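Local coordinates for protein peptide synthetase, module 7 (Actinoplanes teichomyceticus, PDB 4TX3) that belongs to the condensation-domain family of nonribosomal peptide synthetases and probably recruits the oxygenases that crosslink the teicoplanin precursor peptide, at residues R37-R48 against L383-A394; L200-W208 against E333-P341. One frame throughout, in Å; residues are numbered along the deposited sequence.

Contact 1 of 2, residues R37-R48 against L383-A394; sequences RGRHLSVALRLR and LRTSVEPTGVEA. With SO4 (sulfate ion), chain F.
Arg46 and Glu388 form a salt bridge across two antiparallel strands, on the face they share with Ala44 and Ser386. Followed outward, Arg46 has its CB 3.6 Å from Ser386 OG; with CG anti to the backbone N (chi1 -176°), CD passes 3.9 Å from Glu388 OE2. A bend at chi3 turns the guanidinium edge to Glu388, NE meeting OE2 at 2.8 Å on the syn side, somewhat tilted from plane. NH2 adds weaker bonds to both carboxylate oxygens and also pairs with Glu100, while NH1 reaches Glu134; arginine suits the place, its single charge spread over three nitrogens that point to three acids. Backbone bonds join Arg46 with Ser386 and Arg48 with Arg384. Strand 383-388 becomes the outermost of the five-stranded sheet in the first half of the domain, consistent with the latch crossover of condensation domains. Toward Arg37 and Ala394 the chains part and side chains span the gap. Glu393 OE2 takes the N-H of Ser42 at 3.0 Å, nearly straight (176°), as a strand partner's carbonyl would. Arg37 grips Val392 O end-on, NH1 and NH2 each 3.2 Å away and the oxygen in the guanidinium plane; NH2 also meets Glu112, and small Ala394 lets the guanidinium lie across its backbone. Arg39 points away from 383-394, N and NE binding O4 of a sulfate probably from the crystallisation liquor, NH2 bonding Ala26 O.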
loop_
_atom_site.group_PDB
_atom_site.type_symbol
_atom_site.label_atom_id
_atom_site.label_comp_id
_atom_site.label_asym_id
_atom_site.label_seq_id
_atom_site.Cartn_x
_atom_site.Cartn_y
_atom_site.Cartn_z
ATOM N N ARG B 37 -21.856 10.285 -23.359
ATOM C CA ARG B 37 -20.531 9.928 -22.818
ATOM C C ARG B 37 -20.531 8.397 -22.612
ATOM O O ARG B 37 -21.532 7.859 -22.167
ATOM C CB ARG B 37 -20.261 10.696 -21.521
ATOM C CG ARG B 37 -20.736 12.159 -21.576
ATOM C CD ARG B 37 -20.426 12.913 -20.283
ATOM N NE ARG B 37 -18.988 12.948 -20.009
ATOM C CZ ARG B 37 -18.434 13.182 -18.816
ATOM N NH1 ARG B 37 -19.193 13.406 -17.745
ATOM N NH2 ARG B 37 -17.110 13.172 -18.690
ATOM N N GLY B 38 -19.442 7.668 -22.846
ATOM C CA GLY B 38 -18.086 8.075 -22.600
ATOM C C GLY B 38 -17.822 7.543 -21.196
ATOM O O GLY B 38 -17.487 8.323 -20.300
ATOM N N ARG B 39 -18.012 6.234 -20.977
ATOM C CA ARG B 39 -17.796 5.664 -19.634
ATOM C C ARG B 39 -16.329 5.341 -19.414
ATOM O O ARG B 39 -15.880 4.194 -19.596
ATOM C CB ARG B 39 -18.637 4.421 -19.408
ATOM C CG ARG B 39 -20.056 4.725 -19.001
ATOM C CD ARG B 39 -20.904 3.492 -19.138
ATOM N NE ARG B 39 -20.532 2.744 -20.341
ATOM C CZ ARG B 39 -21.049 1.563 -20.689
ATOM N NH1 ARG B 39 -21.979 0.987 -19.926
ATOM N NH2 ARG B 39 -20.638 0.952 -21.801
ATOM N N HIS B 40 -15.589 6.375 -19.017
ATOM C CA HIS B 40 -14.141 6.330 -19.000
ATOM C C HIS B 40 -13.577 6.687 -17.634
ATOM O O HIS B 40 -14.223 7.323 -16.805
ATOM C CB HIS B 40 -13.568 7.293 -20.044
ATOM C CG HIS B 40 -14.130 7.114 -21.421
ATOM N ND1 HIS B 40 -14.128 8.120 -22.360
ATOM C CD2 HIS B 40 -14.686 6.036 -22.030
ATOM C CE1 HIS B 40 -14.673 7.678 -23.481
ATOM N NE2 HIS B 40 -15.021 6.420 -23.308
ATOM N N LEU B 41 -12.354 6.255 -17.409
ATOM C CA LEU B 41 -11.560 6.799 -16.337
ATOM C C LEU B 41 -10.448 7.586 -17.003
ATOM O O LEU B 41 -9.761 7.057 -17.875
ATOM C CB LEU B 41 -11.018 5.692 -15.440
ATOM C CG LEU B 41 -12.133 4.984 -14.670
ATOM C CD1 LEU B 41 -11.745 3.587 -14.188
ATOM C CD2 LEU B 41 -12.575 5.852 -13.512
ATOM N N SER B 42 -10.309 8.855 -16.623
ATOM C CA SER B 42 -9.241 9.694 -17.134
ATOM C C SER B 42 -8.358 10.257 -16.017
ATOM O O SER B 42 -8.833 10.792 -15.021
ATOM C CB SER B 42 -9.811 10.844 -17.958
ATOM O OG SER B 42 -10.140 10.422 -19.268
ATOM N N VAL B 43 -7.058 10.124 -16.198
ATOM C CA VAL B 43 -6.116 10.733 -15.296
ATOM C C VAL B 43 -5.137 11.530 -16.141
ATOM O O VAL B 43 -4.765 11.098 -17.228
ATOM C CB VAL B 43 -5.394 9.679 -14.446
ATOM C CG1 VAL B 43 -4.218 10.303 -13.668
ATOM C CG2 VAL B 43 -6.387 9.030 -13.493
ATOM N N ALA B 44 -4.764 12.713 -15.666
ATOM C CA ALA B 44 -3.707 13.492 -16.289
ATOM C C ALA B 44 -2.600 13.847 -15.273
ATOM O O ALA B 44 -2.884 14.290 -14.172
ATOM C CB ALA B 44 -4.293 14.750 -16.916
ATOM N N LEU B 45 -1.341 13.645 -15.645
ATOM C CA LEU B 45 -0.216 14.047 -14.803
ATOM C C LEU B 45 0.548 15.209 -15.389
ATOM O O LEU B 45 0.900 15.183 -16.572
ATOM C CB LEU B 45 0.764 12.903 -14.604
ATOM C CG LEU B 45 0.177 11.649 -14.005
ATOM C CD1 LEU B 45 1.310 10.690 -13.743
ATOM C CD2 LEU B 45 -0.591 11.979 -12.733
ATOM N N ARG B 46 0.823 16.215 -14.563
ATOM C CA ARG B 46 1.742 17.282 -14.950
ATOM C C ARG B 46 3.158 16.808 -14.680
ATOM O O ARG B 46 3.434 16.208 -13.639
ATOM C CB ARG B 46 1.449 18.577 -14.194
ATOM C CG ARG B 46 2.330 19.743 -14.637
ATOM C CD ARG B 46 1.854 21.063 -14.071
ATOM N NE ARG B 46 0.602 21.494 -14.675
ATOM C CZ ARG B 46 0.521 22.338 -15.699
ATOM N NH1 ARG B 46 1.627 22.847 -16.227
ATOM N NH2 ARG B 46 -0.667 22.680 -16.188
ATOM N N LEU B 47 4.049 17.057 -15.627
ATOM C CA LEU B 47 5.422 16.581 -15.524
ATOM C C LEU B 47 6.395 17.749 -15.745
ATOM O O LEU B 47 6.447 18.331 -16.838
ATOM C CB LEU B 47 5.666 15.451 -16.541
ATOM C CG LEU B 47 4.626 14.314 -16.667
ATOM C CD1 LEU B 47 4.883 13.441 -17.904
ATOM C CD2 LEU B 47 4.572 13.447 -15.414
ATOM N N ARG B 48 7.151 18.100 -14.704
ATOM C CA ARG B 48 8.085 19.231 -14.761
ATOM C C ARG B 48 9.527 18.759 -14.671
ATOM O O ARG B 48 9.928 18.145 -13.674
ATOM C CB ARG B 48 7.798 20.223 -13.639
ATOM C CG ARG B 48 6.353 20.686 -13.583
ATOM C CD ARG B 48 6.051 21.427 -12.289
ATOM N NE ARG B 48 5.982 20.539 -11.126
ATOM C CZ ARG B 48 6.134 20.940 -9.862
ATOM N NH1 ARG B 48 6.377 22.223 -9.592
ATOM N NH2 ARG B 48 6.051 20.055 -8.867
ATOM N N LEU B 383 11.970 14.186 -12.563
ATOM C CA LEU B 383 10.704 14.882 -12.819
ATOM C C LEU B 383 9.915 15.157 -11.547
ATOM O O LEU B 383 9.818 14.306 -10.666
ATOM C CB LEU B 383 9.824 14.064 -13.783
ATOM C CG LEU B 383 10.285 13.926 -15.237
ATOM C CD1 LEU B 383 9.472 12.884 -15.963
ATOM C CD2 LEU B 383 10.182 15.267 -15.940
ATOM N N ARG B 384 9.345 16.349 -11.452
ATOM C CA ARG B 384 8.358 16.624 -10.422
ATOM C C ARG B 384 7.008 16.311 -11.036
ATOM O O ARG B 384 6.643 16.878 -12.075
ATOM C CB ARG B 384 8.412 18.076 -9.951
ATOM C CG ARG B 384 9.566 18.402 -9.027
ATOM C CD ARG B 384 10.134 19.795 -9.343
ATOM N NE ARG B 384 10.883 19.783 -10.605
ATOM C CZ ARG B 384 11.067 20.840 -11.400
ATOM N NH1 ARG B 384 10.574 22.039 -11.075
ATOM N NH2 ARG B 384 11.762 20.696 -12.527
ATOM N N THR B 385 6.268 15.405 -10.414
ATOM C CA THR B 385 4.999 14.980 -10.984
ATOM C C THR B 385 3.833 15.366 -10.091
ATOM O O THR B 385 3.981 15.460 -8.885
ATOM C CB THR B 385 4.997 13.472 -11.224
ATOM O OG1 THR B 385 4.952 12.790 -9.967
ATOM C CG2 THR B 385 6.259 13.069 -11.957
ATOM N N SER B 386 2.671 15.603 -10.682
ATOM C CA SER B 386 1.488 15.945 -9.894
ATOM C C SER B 386 0.225 15.656 -10.691
ATOM O O SER B 386 0.282 15.526 -11.913
ATOM C CB SER B 386 1.526 17.416 -9.482
ATOM O OG SER B 386 1.571 18.249 -10.627
ATOM N N VAL B 387 -0.912 15.557 -10.010
ATOM C CA VAL B 387 -2.161 15.281 -10.701
ATOM C C VAL B 387 -2.768 16.553 -11.272
ATOM O O VAL B 387 -3.087 17.499 -10.551
ATOM C CB VAL B 387 -3.198 14.598 -9.794
ATOM C CG1 VAL B 387 -4.481 14.354 -10.577
ATOM C CG2 VAL B 387 -2.656 13.286 -9.268
ATOM N N GLU B 388 -2.913 16.560 -12.588
ATOM C CA GLU B 388 -3.553 17.648 -13.285
ATOM C C GLU B 388 -5.055 17.430 -13.213
ATOM O O GLU B 388 -5.555 16.375 -13.627
ATOM C CB GLU B 388 -3.069 17.703 -14.734
ATOM C CG GLU B 388 -3.704 18.812 -15.565
ATOM C CD GLU B 388 -3.035 20.163 -15.374
ATOM O OE1 GLU B 388 -3.609 21.162 -15.866
ATOM O OE2 GLU B 388 -1.940 20.228 -14.752
ATOM N N PRO B 389 -5.789 18.422 -12.691
ATOM C CA PRO B 389 -7.239 18.256 -12.509
ATOM C C PRO B 389 -7.982 17.991 -13.819
ATOM O O PRO B 389 -7.837 18.760 -14.766
ATOM C CB PRO B 389 -7.676 19.594 -11.890
ATOM C CG PRO B 389 -6.592 20.550 -12.207
ATOM C CD PRO B 389 -5.321 19.763 -12.307
ATOM N N THR B 390 -8.749 16.903 -13.877
ATOM C CA THR B 390 -9.639 16.654 -15.015
ATOM C C THR B 390 -11.092 16.583 -14.562
ATOM O O THR B 390 -11.374 16.575 -13.363
ATOM C CB THR B 390 -9.285 15.354 -15.767
ATOM O OG1 THR B 390 -9.021 14.318 -14.820
ATOM C CG2 THR B 390 -8.060 15.551 -16.647
ATOM N N GLY B 391 -12.001 16.512 -15.532
ATOM C CA GLY B 391 -13.423 16.628 -15.273
ATOM C C GLY B 391 -14.057 15.449 -14.564
ATOM O O GLY B 391 -13.462 14.379 -14.452
ATOM N N VAL B 392 -15.282 15.654 -14.089
ATOM C CA VAL B 392 -16.052 14.608 -13.429
ATOM C C VAL B 392 -16.429 13.510 -14.428
ATOM O O VAL B 392 -16.851 13.809 -15.542
ATOM C CB VAL B 392 -17.326 15.194 -12.773
ATOM C CG1 VAL B 392 -18.109 16.004 -13.774
ATOM C CG2 VAL B 392 -18.199 14.088 -12.195
ATOM N N GLU B 393 -16.272 12.245 -14.034
ATOM C CA GLU B 393 -16.547 11.116 -14.939
ATOM C C GLU B 393 -18.030 10.968 -15.283
ATOM O O GLU B 393 -18.898 11.432 -14.544
ATOM C CB GLU B 393 -16.030 9.797 -14.334
ATOM C CG GLU B 393 -14.572 9.840 -13.846
ATOM C CD GLU B 393 -13.515 9.973 -14.967
ATOM O OE1 GLU B 393 -13.875 10.147 -16.164
ATOM O OE2 GLU B 393 -12.303 9.886 -14.635
ATOM N N ALA B 394 -18.311 10.323 -16.415
ATOM C CA ALA B 394 -19.684 10.021 -16.807
ATOM C C ALA B 394 -20.381 9.185 -15.736
ATOM O O ALA B 394 -19.763 8.318 -15.114
ATOM C CB ALA B 394 -19.711 9.295 -18.141
HETATM S S SO4 F . -19.538 3.669 -24.021
HETATM O O1 SO4 F . -18.969 2.384 -24.426
HETATM O O2 SO4 F . -19.112 4.699 -24.964
HETATM O O3 SO4 F . -21.006 3.587 -24.048
HETATM O O4 SO4 F . -19.083 3.987 -22.661
HETATM O O HOH W 1 -16.177 9.291 -17.769
HETATM O O HOH W 2 -17.391 6.672 -15.899
HETATM O O HOH W 3 -6.589 13.930 -13.818
#

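Contact 2 of 2, residues L200-W208 against E333-P341; sequences LINDQITFW and EARQHLDVP
Gln204 and His337 bring the two backbones nearest, CA to CA 5.4 Å, where helix 200-208 runs past a chain that leaves helix 320-334 through a type I turn from Ala334 to His337. Gln204 holds this chain by both ends of its amide. With CG beside the backbone N (chi1 -71°) and the rest extended, NE2 gives an almost straight bond (172°) to Asp339 OD2 at 2.8 Å, using the anti lone pair, while OE1 accepts from Val340 N at 3.0 Å, nearly along the C=O axis. An amide suits the place because it donates and accepts at once; a leucine in its place would probably leave Val340 N and Asp339 OD2 without these mates and the chain after the turn less firmly fixed to the helix. Asp339 keeps a second partner, Arg5, through OD1. The contact joins helix 200-211 to the second half of the condensation fold, where Ala334 and Leu338 also rest on strand 306-313. One helical turn on, Phe207 and His337 make an offset stack, centroids 4.1 Å apart and planes only 8° from parallel; Gln336 CB lies against the other face of the imidazole. Phe207 in turn sets its CE2 over the face of Trp208. The indole is oriented by NE1, which donates in the ring plane to His337 O at 2.9 Å, and the methyl of Ala334 is small enough to fit 3.8 Å from Trp208 CH2. Val340 CG2 packs against both Gln204 CB and Ile201 CD1.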
loop_
_atom_site.group_PDB
_atom_site.type_symbol
_atom_site.label_atom_id
_atom_site.label_comp_id
_atom_site.label_asym_id
_atom_site.label_seq_id
_atom_site.Cartn_x
_atom_site.Cartn_y
_atom_site.Cartn_z
ATOM N N LEU B 200 -22.363 -23.642 -5.512
ATOM C CA LEU B 200 -22.226 -22.325 -4.909
ATOM C C LEU B 200 -23.113 -21.280 -5.593
ATOM O O LEU B 200 -23.931 -20.621 -4.954
ATOM C CB LEU B 200 -20.764 -21.881 -4.972
ATOM C CG LEU B 200 -20.567 -20.479 -4.412
ATOM C CD1 LEU B 200 -21.007 -20.463 -2.952
ATOM C CD2 LEU B 200 -19.119 -20.051 -4.545
ATOM N N ILE B 201 -22.944 -21.151 -6.901
ATOM C CA ILE B 201 -23.677 -20.161 -7.666
ATOM C C ILE B 201 -25.204 -20.286 -7.484
ATOM O O ILE B 201 -25.891 -19.273 -7.404
ATOM C CB ILE B 201 -23.302 -20.250 -9.162
ATOM C CG1 ILE B 201 -23.824 -19.031 -9.925
ATOM C CG2 ILE B 201 -23.784 -21.527 -9.756
ATOM C CD1 ILE B 201 -23.234 -17.719 -9.418
ATOM N N ASN B 202 -25.725 -21.511 -7.369
ATOM C CA ASN B 202 -27.162 -21.705 -7.195
ATOM C C ASN B 202 -27.638 -21.206 -5.841
ATOM O O ASN B 202 -28.682 -20.558 -5.738
ATOM C CB ASN B 202 -27.541 -23.176 -7.371
ATOM C CG ASN B 202 -27.780 -23.535 -8.817
ATOM O OD1 ASN B 202 -28.205 -22.701 -9.612
ATOM N ND2 ASN B 202 -27.484 -24.771 -9.175
ATOM N N ASP B 203 -26.858 -21.498 -4.806
ATOM C CA ASP B 203 -27.124 -20.972 -3.477
ATOM C C ASP B 203 -27.181 -19.438 -3.473
ATOM O O ASP B 203 -27.974 -18.835 -2.741
ATOM C CB ASP B 203 -26.056 -21.449 -2.501
ATOM C CG ASP B 203 -26.327 -20.996 -1.085
ATOM O OD1 ASP B 203 -27.462 -21.210 -0.618
ATOM O OD2 ASP B 203 -25.425 -20.408 -0.447
ATOM N N GLN B 204 -26.353 -18.806 -4.300
ATOM C CA GLN B 204 -26.271 -17.342 -4.289
ATOM C C GLN B 204 -27.353 -16.733 -5.183
ATOM O O GLN B 204 -27.879 -15.658 -4.885
ATOM C CB GLN B 204 -24.858 -16.863 -4.699
ATOM C CG GLN B 204 -23.801 -17.138 -3.633
ATOM C CD GLN B 204 -22.410 -16.610 -3.968
ATOM O OE1 GLN B 204 -22.227 -15.824 -4.894
ATOM N NE2 GLN B 204 -21.421 -17.037 -3.193
ATOM N N ILE B 205 -27.714 -17.428 -6.253
ATOM C CA ILE B 205 -28.808 -16.962 -7.106
ATOM C C ILE B 205 -30.106 -16.964 -6.304
ATOM O O ILE B 205 -30.923 -16.061 -6.419
ATOM C CB ILE B 205 -28.946 -17.833 -8.380
ATOM C CG1 ILE B 205 -27.921 -17.395 -9.428
ATOM C CG2 ILE B 205 -30.346 -17.759 -8.960
ATOM C CD1 ILE B 205 -27.729 -18.400 -10.543
ATOM N N THR B 206 -30.270 -17.977 -5.469
ATOM C CA THR B 206 -31.449 -18.096 -4.631
ATOM C C THR B 206 -31.510 -16.963 -3.619
ATOM O O THR B 206 -32.572 -16.362 -3.404
ATOM C CB THR B 206 -31.459 -19.457 -3.918
ATOM O OG1 THR B 206 -31.646 -20.481 -4.900
ATOM C CG2 THR B 206 -32.556 -19.536 -2.861
ATOM N N PHE B 207 -30.365 -16.655 -3.016
ATOM C CA PHE B 207 -30.297 -15.532 -2.095
ATOM C C PHE B 207 -30.779 -14.216 -2.709
ATOM O O PHE B 207 -31.585 -13.511 -2.108
ATOM C CB PHE B 207 -28.880 -15.310 -1.569
ATOM C CG PHE B 207 -28.761 -14.055 -0.763
ATOM C CD1 PHE B 207 -29.154 -14.042 0.557
ATOM C CD2 PHE B 207 -28.322 -12.873 -1.344
ATOM C CE1 PHE B 207 -29.097 -12.881 1.290
ATOM C CE2 PHE B 207 -28.259 -11.709 -0.609
ATOM C CZ PHE B 207 -28.643 -11.711 0.710
ATOM N N TRP B 208 -30.277 -13.869 -3.884
ATOM C CA TRP B 208 -30.573 -12.557 -4.431
ATOM C C TRP B 208 -31.987 -12.459 -4.974
ATOM O O TRP B 208 -32.626 -11.407 -4.832
ATOM C CB TRP B 208 -29.555 -12.173 -5.520
ATOM C CG TRP B 208 -28.239 -11.799 -4.919
ATOM C CD1 TRP B 208 -27.090 -12.536 -4.930
ATOM C CD2 TRP B 208 -27.948 -10.618 -4.161
ATOM N NE1 TRP B 208 -26.097 -11.880 -4.242
ATOM C CE2 TRP B 208 -26.595 -10.700 -3.763
ATOM C CE3 TRP B 208 -28.696 -9.497 -3.793
ATOM C CZ2 TRP B 208 -25.974 -9.704 -3.011
ATOM C CZ3 TRP B 208 -28.078 -8.505 -3.039
ATOM C CH2 TRP B 208 -26.732 -8.616 -2.659
ATOM N N GLU B 333 -25.496 -10.457 5.853
ATOM C CA GLU B 333 -26.010 -11.587 5.082
ATOM C C GLU B 333 -25.633 -11.508 3.586
ATOM O O GLU B 333 -25.174 -12.494 2.998
ATOM C CB GLU B 333 -27.534 -11.668 5.243
ATOM C CG GLU B 333 -28.125 -13.061 5.068
ATOM C CD GLU B 333 -29.658 -13.051 4.986
ATOM O OE1 GLU B 333 -30.258 -11.947 5.044
ATOM O OE2 GLU B 333 -30.257 -14.147 4.858
ATOM N N ALA B 334 -25.825 -10.345 2.970
ATOM C CA ALA B 334 -25.543 -10.194 1.539
ATOM C C ALA B 334 -24.055 -10.350 1.238
ATOM O O ALA B 334 -23.692 -10.922 0.217
ATOM C CB ALA B 334 -26.044 -8.848 1.035
ATOM N N ARG B 335 -23.218 -9.839 2.146
ATOM C CA ARG B 335 -21.746 -9.929 2.108
ATOM C C ARG B 335 -21.216 -11.298 1.703
ATOM O O ARG B 335 -20.148 -11.418 1.124
ATOM C CB ARG B 335 -21.177 -9.590 3.492
ATOM C CG ARG B 335 -19.876 -8.841 3.493
ATOM C CD ARG B 335 -20.108 -7.333 3.529
ATOM N NE ARG B 335 -18.902 -6.567 3.205
ATOM C CZ ARG B 335 -18.889 -5.253 3.012
ATOM N NH1 ARG B 335 -20.009 -4.551 3.111
ATOM N NH2 ARG B 335 -17.752 -4.635 2.714
ATOM N N GLN B 336 -21.972 -12.336 2.026
ATOM C CA GLN B 336 -21.509 -13.692 1.831
ATOM C C GLN B 336 -21.849 -14.256 0.458
ATOM O O GLN B 336 -21.426 -15.359 0.119
ATOM C CB GLN B 336 -22.101 -14.577 2.917
ATOM C CG GLN B 336 -21.579 -14.249 4.299
ATOM C CD GLN B 336 -22.314 -14.999 5.375
ATOM O OE1 GLN B 336 -23.501 -15.316 5.228
ATOM N NE2 GLN B 336 -21.612 -15.312 6.464
ATOM N N HIS B 337 -22.600 -13.501 -0.338
ATOM C CA HIS B 337 -23.061 -13.991 -1.625
ATOM C C HIS B 337 -22.597 -13.104 -2.773
ATOM O O HIS B 337 -23.404 -12.724 -3.628
ATOM C CB HIS B 337 -24.582 -14.092 -1.612
ATOM C CG HIS B 337 -25.123 -14.825 -0.420
ATOM N ND1 HIS B 337 -25.286 -16.195 -0.400
ATOM C CD2 HIS B 337 -25.532 -14.380 0.789
ATOM C CE1 HIS B 337 -25.770 -16.560 0.772
ATOM N NE2 HIS B 337 -25.930 -15.481 1.512
ATOM N N LEU B 338 -21.297 -12.791 -2.796
ATOM C CA LEU B 338 -20.752 -11.823 -3.755
ATOM C C LEU B 338 -20.075 -12.436 -4.979
ATOM O O LEU B 338 -19.583 -11.708 -5.833
ATOM C CB LEU B 338 -19.757 -10.905 -3.058
ATOM C CG LEU B 338 -20.348 -10.012 -1.974
ATOM C CD1 LEU B 338 -19.302 -9.004 -1.519
ATOM C CD2 LEU B 338 -21.615 -9.326 -2.498
ATOM N N ASP B 339 -20.053 -13.761 -5.071
ATOM C CA ASP B 339 -19.482 -14.439 -6.236
ATOM C C ASP B 339 -20.352 -14.259 -7.490
ATOM O O ASP B 339 -19.830 -14.217 -8.602
ATOM C CB ASP B 339 -19.274 -15.931 -5.933
ATOM C CG ASP B 339 -18.296 -16.161 -4.781
ATOM O OD1 ASP B 339 -17.071 -16.115 -5.021
ATOM O OD2 ASP B 339 -18.743 -16.371 -3.629
ATOM N N VAL B 340 -21.669 -14.145 -7.324
ATOM C CA VAL B 340 -22.501 -13.735 -8.446
ATOM C C VAL B 340 -22.141 -12.325 -8.835
ATOM O O VAL B 340 -22.156 -11.429 -7.986
ATOM C CB VAL B 340 -24.015 -13.709 -8.157
ATOM C CG1 VAL B 340 -24.767 -13.842 -9.454
ATOM C CG2 VAL B 340 -24.417 -14.772 -7.235
ATOM N N PRO B 341 -21.826 -12.112 -10.115
ATOM C CA PRO B 341 -21.645 -10.724 -10.537
ATOM C C PRO B 341 -22.965 -9.991 -10.423
ATOM O O PRO B 341 -24.021 -10.560 -10.716
ATOM C CB PRO B 341 -21.192 -10.838 -12.000
ATOM C CG PRO B 341 -20.799 -12.257 -12.178
ATOM C CD PRO B 341 -21.621 -13.061 -11.215
#

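Contacts 1 and 2 lie on opposite sides of the chain's centre, their own centres 36 Å apart and their nearest atoms about 14 Å from one another. Along the chain they are nested: the segments of contact 2, 200-208 and 333-341, both fall within the loop closed by 37-48 and 383-394. They share no strand or helix. Contact 1 belongs to the five-stranded sheet, whereas contact 2 ties helix 200-211 to the end of helix 320-334 and the loop that follows it. The chain returns to the first sheet through strand 383-388, later in sequence than both segments of contact 2, and this crossing back links the two halves of the condensation fold.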